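Local atomic coordinates of Agap007691-pb (Anopheles gambiae, PDB entry 5C98), a protein that is of unknown function but belongs to the serpin family, whose members generally inhibit serine proteases. Residues T211-R216 with L269-T274; V226-F231 with S238-L243; T207-A212 with D275-K280. All coordinates share one frame; numbering follows the deposited sequence. Where two conformers were deposited one is given.

Contact 1: T211-R216 with L269-T274; sequences TAFVRR and LQSCWT
F213 has CG anti to its backbone N (chi1 -171°), and W273 has CG beside its own N, anti to the carbonyl carbon (chi1 -81°), which puts each CG on the strand face these two residues share. F213 CB sits over the six-membered ring of W273, 3.5 Å from its centroid and almost on the normal. The phenyl ring itself lies nearer the five-membered ring, its plane turned 47° from the indole, with F213 CD1 3.7 Å from W273 CD1. Farther along, S271 CB rests on a face of the phenyl, 3.5 Å from F213 CE2. T211 CG2 touches the indole at CE3. This is sheet C of the serpin fold: strand 204-219 runs antiparallel to the start of strand 270-287, and A212, V214 and R216 pair with T274, C272 and Q270 through six backbone hydrogen bonds. C272 O is gripped twice, by V214 N at 3.1 Å and by the hydroxyl T274 OG1 at 2.9 Å, the two donors coming from opposite faces of the carbonyl plane. V214 CG2 packs on that same threonine, 3.4 Å from T274 OG1. The guanidinium of R216 covers C272 with one face, over CB, and also makes a cation-pi contact with F346 of strand 346-349. On the F213 side, R215 lays one face of its guanidinium over L269 CB, which is 3.5 Å from R215 NH2. One water joins R215 NH2 to L269 O; another links F213 O and S271 OG.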
ATOM      1  N   THR A 211      -9.281 -27.315   0.017  1.00 24.53           N
ATOM      2  CA  THR A 211      -8.767 -27.829  -1.239  1.00 23.35           C
ATOM      3  C   THR A 211      -9.331 -26.936  -2.329  1.00 29.54           C
ATOM      4  O   THR A 211     -10.552 -26.871  -2.506  1.00 34.40           O
ATOM      5  CB  THR A 211      -9.217 -29.267  -1.464  1.00 31.55           C
ATOM      6  OG1 THR A 211      -8.719 -30.089  -0.402  1.00 32.07           O
ATOM      7  CG2 THR A 211      -8.668 -29.785  -2.787  1.00 39.11           C
ATOM      8  N   ALA A 212      -8.457 -26.224  -3.020  1.00 28.03           N
ATOM      9  CA  ALA A 212      -8.868 -25.228  -3.999  1.00 35.73           C
ATOM     10  C   ALA A 212      -8.141 -25.460  -5.312  1.00 35.22           C
ATOM     11  O   ALA A 212      -7.009 -25.949  -5.343  1.00 31.06           O
ATOM     12  CB  ALA A 212      -8.548 -23.831  -3.515  1.00 31.65           C
ATOM     13  N   PHE A 213      -8.802 -25.078  -6.405  1.00 36.18           N
ATOM     14  CA  PHE A 213      -8.231 -25.191  -7.739  1.00 26.30           C
ATOM     15  C   PHE A 213      -7.634 -23.828  -8.083  1.00 36.66           C
ATOM     16  O   PHE A 213      -8.257 -22.979  -8.726  1.00 37.57           O
ATOM     17  CB  PHE A 213      -9.314 -25.606  -8.729  1.00 38.81           C
ATOM     18  CG  PHE A 213      -8.790 -25.950 -10.085  1.00 27.38           C
ATOM     19  CD1 PHE A 213      -7.946 -27.030 -10.268  1.00 38.79           C
ATOM     20  CD2 PHE A 213      -9.170 -25.207 -11.193  1.00 40.63           C
ATOM     21  CE1 PHE A 213      -7.473 -27.352 -11.527  1.00 37.46           C
ATOM     22  CE2 PHE A 213      -8.701 -25.524 -12.445  1.00 32.95           C
ATOM     23  CZ  PHE A 213      -7.851 -26.595 -12.614  1.00 34.45           C
ATOM     24  N   VAL A 214      -6.399 -23.617  -7.627  1.00 28.78           N
ATOM     25  CA  VAL A 214      -5.739 -22.318  -7.685  1.00 26.48           C
ATOM     26  C   VAL A 214      -4.530 -22.377  -8.610  1.00 19.32           C
ATOM     27  O   VAL A 214      -3.872 -23.410  -8.763  1.00 25.22           O
ATOM     28  CB  VAL A 214      -5.310 -21.804  -6.288  1.00 31.14           C
ATOM     29  CG1 VAL A 214      -6.521 -21.410  -5.460  1.00 39.22           C
ATOM     30  CG2 VAL A 214      -4.445 -22.845  -5.561  1.00 26.30           C
ATOM     31  N   ARG A 215      -4.209 -21.231  -9.190  1.00 21.02           N
ATOM     32  CA  ARG A 215      -2.968 -21.066  -9.932  1.00 20.30           C
ATOM     33  C   ARG A 215      -1.775 -21.132  -8.978  1.00 20.87           C
ATOM     34  O   ARG A 215      -1.740 -20.453  -7.945  1.00 21.09           O
ATOM     35  CB  ARG A 215      -3.000 -19.720 -10.649  1.00 23.20           C
ATOM     36  CG  ARG A 215      -3.952 -19.714 -11.834  1.00 25.66           C
ATOM     37  CD  ARG A 215      -4.203 -18.340 -12.397  1.00 32.58           C
ATOM     38  NE  ARG A 215      -3.033 -17.726 -13.010  1.00 30.80           N
ATOM     39  CZ  ARG A 215      -2.529 -18.078 -14.191  1.00 33.68           C
ATOM     40  NH1 ARG A 215      -3.054 -19.090 -14.879  1.00 35.26           N
ATOM     41  NH2 ARG A 215      -1.478 -17.426 -14.679  1.00 36.96           N
ATOM     42  N   ARG A 216      -0.788 -21.948  -9.330  1.00 21.63           N
ATOM     43  CA  ARG A 216       0.332 -22.218  -8.449  1.00 18.43           C
ATOM     44  C   ARG A 216       1.574 -22.470  -9.290  1.00 22.93           C
ATOM     45  O   ARG A 216       1.488 -22.848 -10.463  1.00 22.44           O
ATOM     46  CB  ARG A 216       0.050 -23.441  -7.576  1.00 18.75           C
ATOM     47  CG  ARG A 216       0.022 -24.790  -8.328  1.00 20.52           C
ATOM     48  CD  ARG A 216       1.384 -25.447  -8.440  1.00 26.53           C
ATOM     49  NE  ARG A 216       1.313 -26.725  -9.153  1.00 32.01           N
ATOM     50  CZ  ARG A 216       1.355 -26.850 -10.480  1.00 39.67           C
ATOM     51  NH1 ARG A 216       1.489 -25.784 -11.259  1.00 35.96           N
ATOM     52  NH2 ARG A 216       1.281 -28.047 -11.034  1.00 37.97           N
ATOM     53  N   LEU A 269       2.556 -20.030 -13.704  1.00 21.82           N
ATOM     54  CA  LEU A 269       1.383 -20.385 -12.929  1.00 23.51           C
ATOM     55  C   LEU A 269       0.439 -21.249 -13.751  1.00 24.37           C
ATOM     56  O   LEU A 269       0.181 -20.977 -14.929  1.00 27.66           O
ATOM     57  CB  LEU A 269       0.664 -19.122 -12.467  1.00 21.85           C
ATOM     58  CG  LEU A 269       1.287 -18.328 -11.318  1.00 21.23           C
ATOM     59  CD1 LEU A 269       0.573 -16.978 -11.247  1.00 26.14           C
ATOM     60  CD2 LEU A 269       1.219 -19.048 -10.003  1.00 22.02           C
ATOM     61  N   GLN A 270      -0.061 -22.303 -13.113  1.00 24.77           N
ATOM     62  CA  GLN A 270      -1.024 -23.221 -13.692  1.00 28.26           C
ATOM     63  C   GLN A 270      -2.019 -23.605 -12.610  1.00 21.95           C
ATOM     64  O   GLN A 270      -1.641 -23.855 -11.459  1.00 26.07           O
ATOM     65  CB  GLN A 270      -0.332 -24.483 -14.218  1.00 40.03           C
ATOM     66  CG  GLN A 270       0.529 -24.243 -15.440  1.00 49.08           C
ATOM     67  CD  GLN A 270      -0.289 -23.883 -16.670  1.00 64.22           C
ATOM     68  OE1 GLN A 270      -1.326 -24.496 -16.945  1.00 67.29           O
ATOM     69  NE2 GLN A 270       0.172 -22.879 -17.416  1.00 64.12           N
ATOM     70  N   SER A 271      -3.297 -23.636 -12.980  1.00 28.35           N
ATOM     71  CA  SER A 271      -4.332 -23.995 -12.024  1.00 31.87           C
ATOM     72  C   SER A 271      -4.194 -25.461 -11.646  1.00 33.06           C
ATOM     73  O   SER A 271      -3.962 -26.321 -12.500  1.00 34.61           O
ATOM     74  CB  SER A 271      -5.721 -23.755 -12.624  1.00 36.30           C
ATOM     75  OG  SER A 271      -6.039 -22.376 -12.649  1.00 36.74           O
ATOM     76  N   CYS A 272      -4.353 -25.743 -10.356  1.00 29.67           N
ATOM     77  CA  CYS A 272      -4.048 -27.062  -9.839  1.00 32.55           C
ATOM     78  C   CYS A 272      -4.789 -27.244  -8.524  1.00 25.24           C
ATOM     79  O   CYS A 272      -4.860 -26.320  -7.721  1.00 28.16           O
ATOM     80  CB  CYS A 272      -2.535 -27.140  -9.631  1.00 38.46           C
ATOM     81  SG  CYS A 272      -1.983 -28.643  -8.920  1.00 39.92           S
ATOM     82  N   TRP A 273      -5.362 -28.427  -8.318  1.00 31.72           N
ATOM     83  CA  TRP A 273      -6.017 -28.701  -7.048  1.00 37.81           C
ATOM     84  C   TRP A 273      -4.963 -28.693  -5.947  1.00 23.82           C
ATOM     85  O   TRP A 273      -3.999 -29.466  -5.998  1.00 29.24           O
ATOM     86  CB  TRP A 273      -6.761 -30.031  -7.103  1.00 40.25           C
ATOM     87  CG  TRP A 273      -8.105 -29.896  -7.771  1.00 45.98           C
ATOM     88  CD1 TRP A 273      -8.494 -30.438  -8.965  1.00 52.22           C
ATOM     89  CD2 TRP A 273      -9.227 -29.148  -7.285  1.00 39.30           C
ATOM     90  NE1 TRP A 273      -9.790 -30.081  -9.244  1.00 50.92           N
ATOM     91  CE2 TRP A 273     -10.264 -29.290  -8.230  1.00 54.43           C
ATOM     92  CE3 TRP A 273      -9.458 -28.380  -6.140  1.00 52.16           C
ATOM     93  CZ2 TRP A 273     -11.513 -28.692  -8.064  1.00 56.69           C
ATOM     94  CZ3 TRP A 273     -10.696 -27.785  -5.976  1.00 45.47           C
ATOM     95  CH2 TRP A 273     -11.709 -27.944  -6.934  1.00 60.53           C
ATOM     96  N   THR A 274      -5.128 -27.783  -4.982  1.00 22.60           N
ATOM     97  CA  THR A 274      -4.091 -27.493  -3.997  1.00 22.26           C
ATOM     98  C   THR A 274      -4.652 -27.618  -2.597  1.00 23.64           C
ATOM     99  O   THR A 274      -5.713 -27.066  -2.297  1.00 25.28           O
ATOM    100  CB  THR A 274      -3.586 -26.065  -4.189  1.00 25.49           C
ATOM    101  OG1 THR A 274      -3.007 -25.943  -5.489  1.00 24.08           O
ATOM    102  CG2 THR A 274      -2.534 -25.675  -3.121  1.00 22.90           C
TER
HETATM  103  O   HOH W   1      -7.799 -21.347 -10.863  1.00 30.32           O
HETATM  104  O   HOH W   2       0.344 -18.984 -16.720  1.00 35.18           O

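Contact 2: V226-F231 with S238-L243; sequences VVDMPF and SMLVLL
D228 and S238 meet near the turn end of this hairpin. The hydroxyl S238 OG donates to D228 OD1 at 2.7 Å, coming from above the carboxylate plane, about 66° out of it. A water donates to that same D228 OD1 at 2.6 Å and, more weakly, to S238 O. The other oxygen, D228 OD2, forms a salt bridge with R359, so both carboxylate oxygens of this buried aspartate have partners; the arginine would be expected to stabilise its charge. CG of D228 is roughly anti to the backbone N (chi1 -150°), on the side of its own carbonyl carbon.

Alongside lie apolar groups. L240 CD1 packs against V226 CG1 and the carboxylate carbon of D228, although L240 was modelled in two conformers, which leaves the closeness of that packing doubtful. V226 and L242 run side by side, pointing the same way, with V226 CG1 3.7 Å from L242 CD2. The reverse face carries V227 beside V241 and M229 beside M239; M229 SD touches M239 CE at 4.0 Å. Past the end of the pairing, F231 brings CE2 to 3.7 Å from M239 CB, while S238 N lies at its ring edge.

Behind these groups, V227 pairs with V241 and M229 with M239 by two backbone hydrogen bonds apiece, an antiparallel hairpin that forms part of serpin sheet B. Next to it, strand 204-219 takes a backbone bond at D228, and strand 354-360 flanks S238. I265 of helix 259-268 packs on V226 and L240, and L262 on L240, while F348 of strand 346-349 packs on V227 and V241 from the other face.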
ATOM      1  N   VAL A 226       4.490 -20.516  -4.823  1.00 15.86           N
ATOM      2  CA  VAL A 226       3.626 -19.395  -5.178  1.00 16.33           C
ATOM      3  C   VAL A 226       2.216 -19.902  -5.401  1.00 16.39           C
ATOM      4  O   VAL A 226       2.016 -20.890  -6.109  1.00 19.10           O
ATOM      5  CB  VAL A 226       4.117 -18.729  -6.469  1.00 17.71           C
ATOM      6  CG1 VAL A 226       3.327 -17.499  -6.769  1.00 18.87           C
ATOM      7  CG2 VAL A 226       5.601 -18.415  -6.364  1.00 19.39           C
ATOM      8  N   VAL A 227       1.240 -19.216  -4.833  1.00 15.17           N
ATOM      9  CA  VAL A 227      -0.150 -19.383  -5.226  1.00 15.78           C
ATOM     10  C   VAL A 227      -0.734 -18.002  -5.489  1.00 16.18           C
ATOM     11  O   VAL A 227      -0.384 -17.026  -4.823  1.00 17.28           O
ATOM     12  CB  VAL A 227      -1.004 -20.114  -4.163  1.00 17.25           C
ATOM     13  CG1 VAL A 227      -0.613 -21.586  -4.023  1.00 21.25           C
ATOM     14  CG2 VAL A 227      -0.985 -19.375  -2.824  1.00 23.38           C
ATOM     15  N   ASP A 228      -1.608 -17.906  -6.465  1.00 17.66           N
ATOM     16  CA  ASP A 228      -2.323 -16.656  -6.742  1.00 16.16           C
ATOM     17  C   ASP A 228      -3.768 -16.871  -6.311  1.00 19.52           C
ATOM     18  O   ASP A 228      -4.494 -17.658  -6.927  1.00 24.29           O
ATOM     19  CB  ASP A 228      -2.213 -16.274  -8.217  1.00 18.03           C
ATOM     20  CG  ASP A 228      -2.260 -14.771  -8.446  1.00 25.27           C
ATOM     21  OD1 ASP A 228      -2.654 -14.016  -7.517  1.00 23.65           O
ATOM     22  OD2 ASP A 228      -1.900 -14.346  -9.568  1.00 26.51           O
ATOM     23  N   MET A 229      -4.160 -16.209  -5.220  1.00 16.23           N
ATOM     24  CA  MET A 229      -5.432 -16.422  -4.550  1.00 18.05           C
ATOM     25  C   MET A 229      -6.392 -15.317  -4.962  1.00 19.78           C
ATOM     26  O   MET A 229      -6.240 -14.173  -4.504  1.00 18.68           O
ATOM     27  CB  MET A 229      -5.231 -16.394  -3.041  1.00 21.13           C
ATOM     28  CG  MET A 229      -4.442 -17.604  -2.556  1.00 21.45           C
ATOM     29  SD  MET A 229      -4.261 -17.622  -0.782  1.00 23.34           S
ATOM     30  CE  MET A 229      -5.960 -17.736  -0.238  1.00 47.96           C
ATOM     31  N   PRO A 230      -7.367 -15.581  -5.809  1.00 17.93           N
ATOM     32  CA  PRO A 230      -8.204 -14.485  -6.301  1.00 18.04           C
ATOM     33  C   PRO A 230      -9.200 -13.983  -5.275  1.00 19.47           C
ATOM     34  O   PRO A 230      -9.724 -14.723  -4.448  1.00 17.65           O
ATOM     35  CB  PRO A 230      -8.963 -15.112  -7.481  1.00 20.36           C
ATOM     36  CG  PRO A 230      -8.988 -16.565  -7.182  1.00 28.62           C
ATOM     37  CD  PRO A 230      -7.714 -16.874  -6.420  1.00 20.97           C
ATOM     38  N   PHE A 231      -9.500 -12.701  -5.387  1.00 17.76           N
ATOM     39  CA  PHE A 231     -10.661 -12.114  -4.740  1.00 16.19           C
ATOM     40  C   PHE A 231     -11.886 -12.224  -5.639  1.00 17.40           C
ATOM     41  O   PHE A 231     -11.811 -12.642  -6.796  1.00 19.68           O
ATOM     42  CB  PHE A 231     -10.348 -10.656  -4.389  1.00 17.39           C
ATOM     43  CG  PHE A 231      -9.180 -10.500  -3.435  1.00 16.33           C
ATOM     44  CD1 PHE A 231      -9.363 -10.723  -2.068  1.00 19.42           C
ATOM     45  CD2 PHE A 231      -7.913 -10.156  -3.885  1.00 16.03           C
ATOM     46  CE1 PHE A 231      -8.304 -10.591  -1.183  1.00 18.75           C
ATOM     47  CE2 PHE A 231      -6.877 -10.009  -3.003  1.00 17.26           C
ATOM     48  CZ  PHE A 231      -7.069 -10.237  -1.652  1.00 17.99           C
ATOM     49  N   SER A 238      -6.318 -10.039  -7.235  1.00 16.88           N
ATOM     50  CA  SER A 238      -5.858 -11.338  -6.759  1.00 15.59           C
ATOM     51  C   SER A 238      -4.649 -11.131  -5.877  1.00 16.59           C
ATOM     52  O   SER A 238      -3.942 -10.150  -6.037  1.00 18.15           O
ATOM     53  CB  SER A 238      -5.522 -12.235  -7.951  1.00 20.15           C
ATOM     54  OG  SER A 238      -5.333 -13.578  -7.523  1.00 23.26           O
ATOM     55  N   MET A 239      -4.424 -12.058  -4.950  1.00 15.93           N
ATOM     56  CA  MET A 239      -3.344 -11.957  -3.980  1.00 13.67           C
ATOM     57  C   MET A 239      -2.323 -13.046  -4.275  1.00 15.08           C
ATOM     58  O   MET A 239      -2.596 -14.227  -4.061  1.00 16.22           O
ATOM     59  CB  MET A 239      -3.877 -12.127  -2.563  1.00 16.10           C
ATOM     60  CG  MET A 239      -2.799 -12.070  -1.504  1.00 17.20           C
ATOM     61  SD  MET A 239      -3.371 -12.157   0.199  1.00 20.34           S
ATOM     62  CE  MET A 239      -4.053 -13.810   0.257  1.00 22.23           C
ATOM     63  N   LEU A 240      -1.148 -12.639  -4.719  1.00 15.11           N
ATOM     64  CA  LEU A 240      -0.051 -13.571  -4.900  0.50 13.85           C
ATOM     65  C   LEU A 240       0.640 -13.758  -3.561  1.00 14.77           C
ATOM     66  O   LEU A 240       1.006 -12.787  -2.896  1.00 17.29           O
ATOM     67  CB  LEU A 240       0.907 -13.007  -5.945  0.50 16.41           C
ATOM     68  CG  LEU A 240       1.920 -13.940  -6.600  0.50 12.43           C
ATOM     69  CD1 LEU A 240       1.250 -14.965  -7.472  0.50 15.98           C
ATOM     70  CD2 LEU A 240       2.926 -13.127  -7.393  0.50 14.02           C
ATOM     71  N   VAL A 241       0.802 -15.014  -3.156  1.00 13.32           N
ATOM     72  CA  VAL A 241       1.434 -15.343  -1.888  1.00 15.05           C
ATOM     73  C   VAL A 241       2.720 -16.078  -2.200  1.00 14.84           C
ATOM     74  O   VAL A 241       2.705 -17.086  -2.921  1.00 15.33           O
ATOM     75  CB  VAL A 241       0.545 -16.193  -0.977  1.00 14.56           C
ATOM     76  CG1 VAL A 241       1.229 -16.433   0.357  1.00 16.23           C
ATOM     77  CG2 VAL A 241      -0.800 -15.519  -0.762  1.00 16.25           C
ATOM     78  N   LEU A 242       3.820 -15.574  -1.674  1.00 13.70           N
ATOM     79  CA  LEU A 242       5.150 -16.156  -1.869  1.00 13.60           C
ATOM     80  C   LEU A 242       5.595 -16.743  -0.538  1.00 14.62           C
ATOM     81  O   LEU A 242       5.818 -16.005   0.436  1.00 14.17           O
ATOM     82  CB  LEU A 242       6.146 -15.106  -2.346  1.00 15.96           C
ATOM     83  CG  LEU A 242       5.734 -14.236  -3.525  1.00 21.27           C
ATOM     84  CD1 LEU A 242       6.903 -13.341  -3.951  1.00 20.50           C
ATOM     85  CD2 LEU A 242       5.242 -15.062  -4.677  1.00 22.59           C
ATOM     86  N   LEU A 243       5.741 -18.062  -0.500  1.00 14.16           N
ATOM     87  CA  LEU A 243       6.095 -18.785   0.714  1.00 14.02           C
ATOM     88  C   LEU A 243       7.492 -19.359   0.543  1.00 13.76           C
ATOM     89  O   LEU A 243       7.685 -20.284  -0.263  1.00 15.54           O
ATOM     90  CB  LEU A 243       5.079 -19.906   0.935  1.00 16.37           C
ATOM     91  CG  LEU A 243       5.317 -20.825   2.118  1.00 16.52           C
ATOM     92  CD1 LEU A 243       5.160 -20.100   3.439  1.00 16.40           C
ATOM     93  CD2 LEU A 243       4.344 -22.017   2.069  1.00 18.25           C
TER
HETATM   94  O   HOH W   3      -2.009 -11.492  -7.933  1.00 20.82           O

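Contact 3: T207-A212 with D275-K280; sequences TMHTTA and DLKLPK
H209 and D275 are joined through the imidazole edge. H209 NE2 donates to D275 OD2 at 2.9 Å with an N-H...O angle of 158°, meeting that oxygen on its syn side, while its bond to D275 OD1, also 2.9 Å, is bent and weak. D275 CG lies in the plane of the ring, at its edge, with the carboxylate plane turned about 70° from it. D275 OD1, held only weakly by H209, also has a hydrogen bond with H349 NE2; two imidazoles thus share one aspartate.

K277 lies across a face of the same ring, its CE over the centre of H209 at 3.5 Å. Its chain is extended beyond CG, and NZ goes on to a salt bridge with E193. That ammonium stands 4.4 Å from H209 ND1, where it would tend to oppose protonation of the ring, whereas D275 would encourage it.

Across the two strands the backbone bonds come in pairs. L276 N bonds to T210 O at 2.8 Å, and T210 N returns the bond to L276 O; M208 and L278 do the same, with M208 N to L278 O at 2.8 Å. On their other side D275 and K277 bond to the backbone of strand 346-349, and T207 to A191. T210 OG1 bonds to R184 O, T207 OG1 to V205 O, and K280 NZ to S330 OG, with a salt bridge to E331 besides.

On the face away from H209, L278 bears on M229 of strand 224-230, and M208, modelled in two conformers, leans on F185. Such a pairing, edged by strand 191-194 on one side and strand 346-349 on the other, is the antiparallel centre of the four-stranded sheet C of serpins.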
ATOM      1  N   THR A 207      -6.134 -21.046  11.715  1.00 22.26           N
ATOM      2  CA  THR A 207      -5.551 -21.358  10.417  1.00 19.22           C
ATOM      3  C   THR A 207      -6.614 -21.991   9.540  1.00 23.32           C
ATOM      4  O   THR A 207      -7.250 -22.971   9.939  1.00 22.58           O
ATOM      5  CB  THR A 207      -4.357 -22.293  10.593  1.00 24.00           C
ATOM      6  OG1 THR A 207      -3.332 -21.626  11.338  1.00 22.67           O
ATOM      7  CG2 THR A 207      -3.787 -22.731   9.259  1.00 22.71           C
ATOM      8  N   MET A 208      -6.829 -21.405   8.375  1.00 21.44           N
ATOM      9  CA  MET A 208      -7.832 -21.863   7.425  0.50 20.21           C
ATOM     10  C   MET A 208      -7.267 -22.984   6.564  1.00 21.81           C
ATOM     11  O   MET A 208      -6.060 -23.058   6.327  1.00 21.43           O
ATOM     12  CB  MET A 208      -8.247 -20.713   6.506  0.50 20.34           C
ATOM     13  CG  MET A 208      -8.785 -19.499   7.223  0.50 17.80           C
ATOM     14  SD  MET A 208      -9.535 -18.292   6.099  0.50 20.58           S
ATOM     15  CE  MET A 208      -8.091 -17.793   5.166  0.50 12.86           C
ATOM     16  N   HIS A 209      -8.152 -23.862   6.090  1.00 21.48           N
ATOM     17  CA  HIS A 209      -7.737 -25.025   5.313  1.00 21.71           C
ATOM     18  C   HIS A 209      -8.789 -25.310   4.260  1.00 24.67           C
ATOM     19  O   HIS A 209      -9.980 -25.368   4.585  1.00 27.59           O
ATOM     20  CB  HIS A 209      -7.649 -26.251   6.223  1.00 23.95           C
ATOM     21  CG  HIS A 209      -7.078 -27.474   5.571  1.00 32.23           C
ATOM     22  ND1 HIS A 209      -7.076 -28.705   6.191  1.00 42.80           N
ATOM     23  CD2 HIS A 209      -6.444 -27.648   4.386  1.00 26.50           C
ATOM     24  CE1 HIS A 209      -6.488 -29.592   5.406  1.00 43.79           C
ATOM     25  NE2 HIS A 209      -6.097 -28.977   4.303  1.00 43.14           N
ATOM     26  N   THR A 210      -8.353 -25.538   3.026  1.00 20.96           N
ATOM     27  CA  THR A 210      -9.284 -25.981   2.001  1.00 21.21           C
ATOM     28  C   THR A 210      -8.519 -26.701   0.905  1.00 24.62           C
ATOM     29  O   THR A 210      -7.284 -26.719   0.863  1.00 24.37           O
ATOM     30  CB  THR A 210     -10.120 -24.813   1.458  1.00 27.12           C
ATOM     31  OG1 THR A 210     -11.270 -25.333   0.790  1.00 30.30           O
ATOM     32  CG2 THR A 210      -9.315 -23.952   0.494  1.00 30.22           C
ATOM     33  N   THR A 211      -9.281 -27.315   0.017  1.00 24.53           N
ATOM     34  CA  THR A 211      -8.767 -27.829  -1.239  1.00 23.35           C
ATOM     35  C   THR A 211      -9.331 -26.936  -2.329  1.00 29.54           C
ATOM     36  O   THR A 211     -10.552 -26.871  -2.506  1.00 34.40           O
ATOM     37  CB  THR A 211      -9.217 -29.267  -1.464  1.00 31.55           C
ATOM     38  OG1 THR A 211      -8.719 -30.089  -0.402  1.00 32.07           O
ATOM     39  CG2 THR A 211      -8.668 -29.785  -2.787  1.00 39.11           C
ATOM     40  N   ALA A 212      -8.457 -26.224  -3.020  1.00 28.03           N
ATOM     41  CA  ALA A 212      -8.868 -25.228  -3.999  1.00 35.73           C
ATOM     42  C   ALA A 212      -8.141 -25.460  -5.312  1.00 35.22           C
ATOM     43  O   ALA A 212      -7.009 -25.949  -5.343  1.00 31.06           O
ATOM     44  CB  ALA A 212      -8.548 -23.831  -3.515  1.00 31.65           C
ATOM     45  N   ASP A 275      -3.925 -28.323  -1.734  1.00 20.26           N
ATOM     46  CA  ASP A 275      -4.258 -28.357  -0.319  1.00 19.78           C
ATOM     47  C   ASP A 275      -3.645 -27.119   0.308  1.00 19.20           C
ATOM     48  O   ASP A 275      -2.419 -27.008   0.433  1.00 19.46           O
ATOM     49  CB  ASP A 275      -3.742 -29.623   0.354  1.00 24.09           C
ATOM     50  CG  ASP A 275      -4.313 -29.783   1.728  1.00 28.48           C
ATOM     51  OD1 ASP A 275      -3.729 -29.239   2.670  1.00 27.69           O
ATOM     52  OD2 ASP A 275      -5.396 -30.399   1.857  1.00 40.19           O
ATOM     53  N   LEU A 276      -4.510 -26.169   0.639  1.00 18.56           N
ATOM     54  CA  LEU A 276      -4.112 -24.824   1.017  0.50 17.49           C
ATOM     55  C   LEU A 276      -4.381 -24.601   2.497  1.00 18.53           C
ATOM     56  O   LEU A 276      -5.491 -24.851   2.974  1.00 20.68           O
ATOM     57  CB  LEU A 276      -4.911 -23.827   0.171  0.50 19.70           C
ATOM     58  CG  LEU A 276      -4.689 -22.327   0.343  0.50 20.40           C
ATOM     59  CD1 LEU A 276      -3.285 -21.951  -0.004  0.50 16.15           C
ATOM     60  CD2 LEU A 276      -5.664 -21.580  -0.531  0.50 16.64           C
ATOM     61  N   LYS A 277      -3.373 -24.104   3.208  1.00 15.40           N
ATOM     62  CA  LYS A 277      -3.504 -23.665   4.582  1.00 17.07           C
ATOM     63  C   LYS A 277      -2.913 -22.277   4.697  1.00 17.48           C
ATOM     64  O   LYS A 277      -1.845 -22.013   4.156  1.00 18.28           O
ATOM     65  CB  LYS A 277      -2.828 -24.604   5.559  1.00 18.69           C
ATOM     66  CG  LYS A 277      -3.515 -25.946   5.632  1.00 21.85           C
ATOM     67  CD  LYS A 277      -2.881 -26.775   6.705  1.00 24.57           C
ATOM     68  CE  LYS A 277      -3.733 -27.956   7.101  1.00 35.52           C
ATOM     69  NZ  LYS A 277      -3.205 -28.572   8.351  1.00 37.42           N
ATOM     70  N   LEU A 278      -3.636 -21.391   5.394  1.00 17.61           N
ATOM     71  CA  LEU A 278      -3.255 -19.979   5.492  1.00 22.25           C
ATOM     72  C   LEU A 278      -3.802 -19.491   6.825  1.00 20.41           C
ATOM     73  O   LEU A 278      -4.953 -19.793   7.142  1.00 20.68           O
ATOM     74  CB  LEU A 278      -3.933 -19.199   4.352  1.00 25.33           C
ATOM     75  CG  LEU A 278      -3.626 -17.729   4.097  1.00 24.58           C
ATOM     76  CD1 LEU A 278      -2.258 -17.569   3.455  1.00 22.73           C
ATOM     77  CD2 LEU A 278      -4.679 -17.102   3.189  1.00 28.90           C
ATOM     78  N   PRO A 279      -3.049 -18.737   7.623  1.00 18.19           N
ATOM     79  CA  PRO A 279      -3.677 -18.122   8.801  1.00 17.66           C
ATOM     80  C   PRO A 279      -4.822 -17.202   8.405  1.00 20.56           C
ATOM     81  O   PRO A 279      -4.794 -16.555   7.355  1.00 18.70           O
ATOM     82  CB  PRO A 279      -2.532 -17.341   9.458  1.00 20.29           C
ATOM     83  CG  PRO A 279      -1.550 -17.132   8.383  1.00 24.84           C
ATOM     84  CD  PRO A 279      -1.654 -18.298   7.460  1.00 21.42           C
ATOM     85  N   LYS A 280      -5.856 -17.164   9.253  1.00 19.19           N
ATOM     86  CA  LYS A 280      -6.907 -16.155   9.125  1.00 19.51           C
ATOM     87  C   LYS A 280      -6.302 -14.866   9.659  1.00 22.24           C
ATOM     88  O   LYS A 280      -6.259 -14.649  10.866  1.00 32.27           O
ATOM     89  CB  LYS A 280      -8.138 -16.573   9.923  1.00 22.38           C
ATOM     90  CG  LYS A 280      -9.338 -15.705   9.681  1.00 26.07           C
ATOM     91  CD  LYS A 280     -10.500 -16.107  10.577  1.00 35.27           C
ATOM     92  CE  LYS A 280     -11.579 -15.039  10.573  1.00 48.47           C
ATOM     93  NZ  LYS A 280     -12.604 -15.271   9.524  1.00 57.22           N
TER

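Overall arrangement
Contacts 1 and 3 are successive lengths of one strand pair, 204-219 with 270-287; they share T211 and A212, and their centres lie about 12 Å apart. Contact 2 is the adjoining hairpin, its centre about 10 Å from that of contact 1 and about 12 Å from that of contact 3. A probable hydrogen bond from D228 N to R215 O, 2.9 Å, ties contact 2 to contact 1, whereas contact 3 meets it through packing, with M229 CE 3.7 Å from L278 CD2. All three lie on one side of the molecule's centre. Residues 335-343, not modelled, fall in the part of the chain where serpins carry their reactive centre loop, just ahead of strand 346-349.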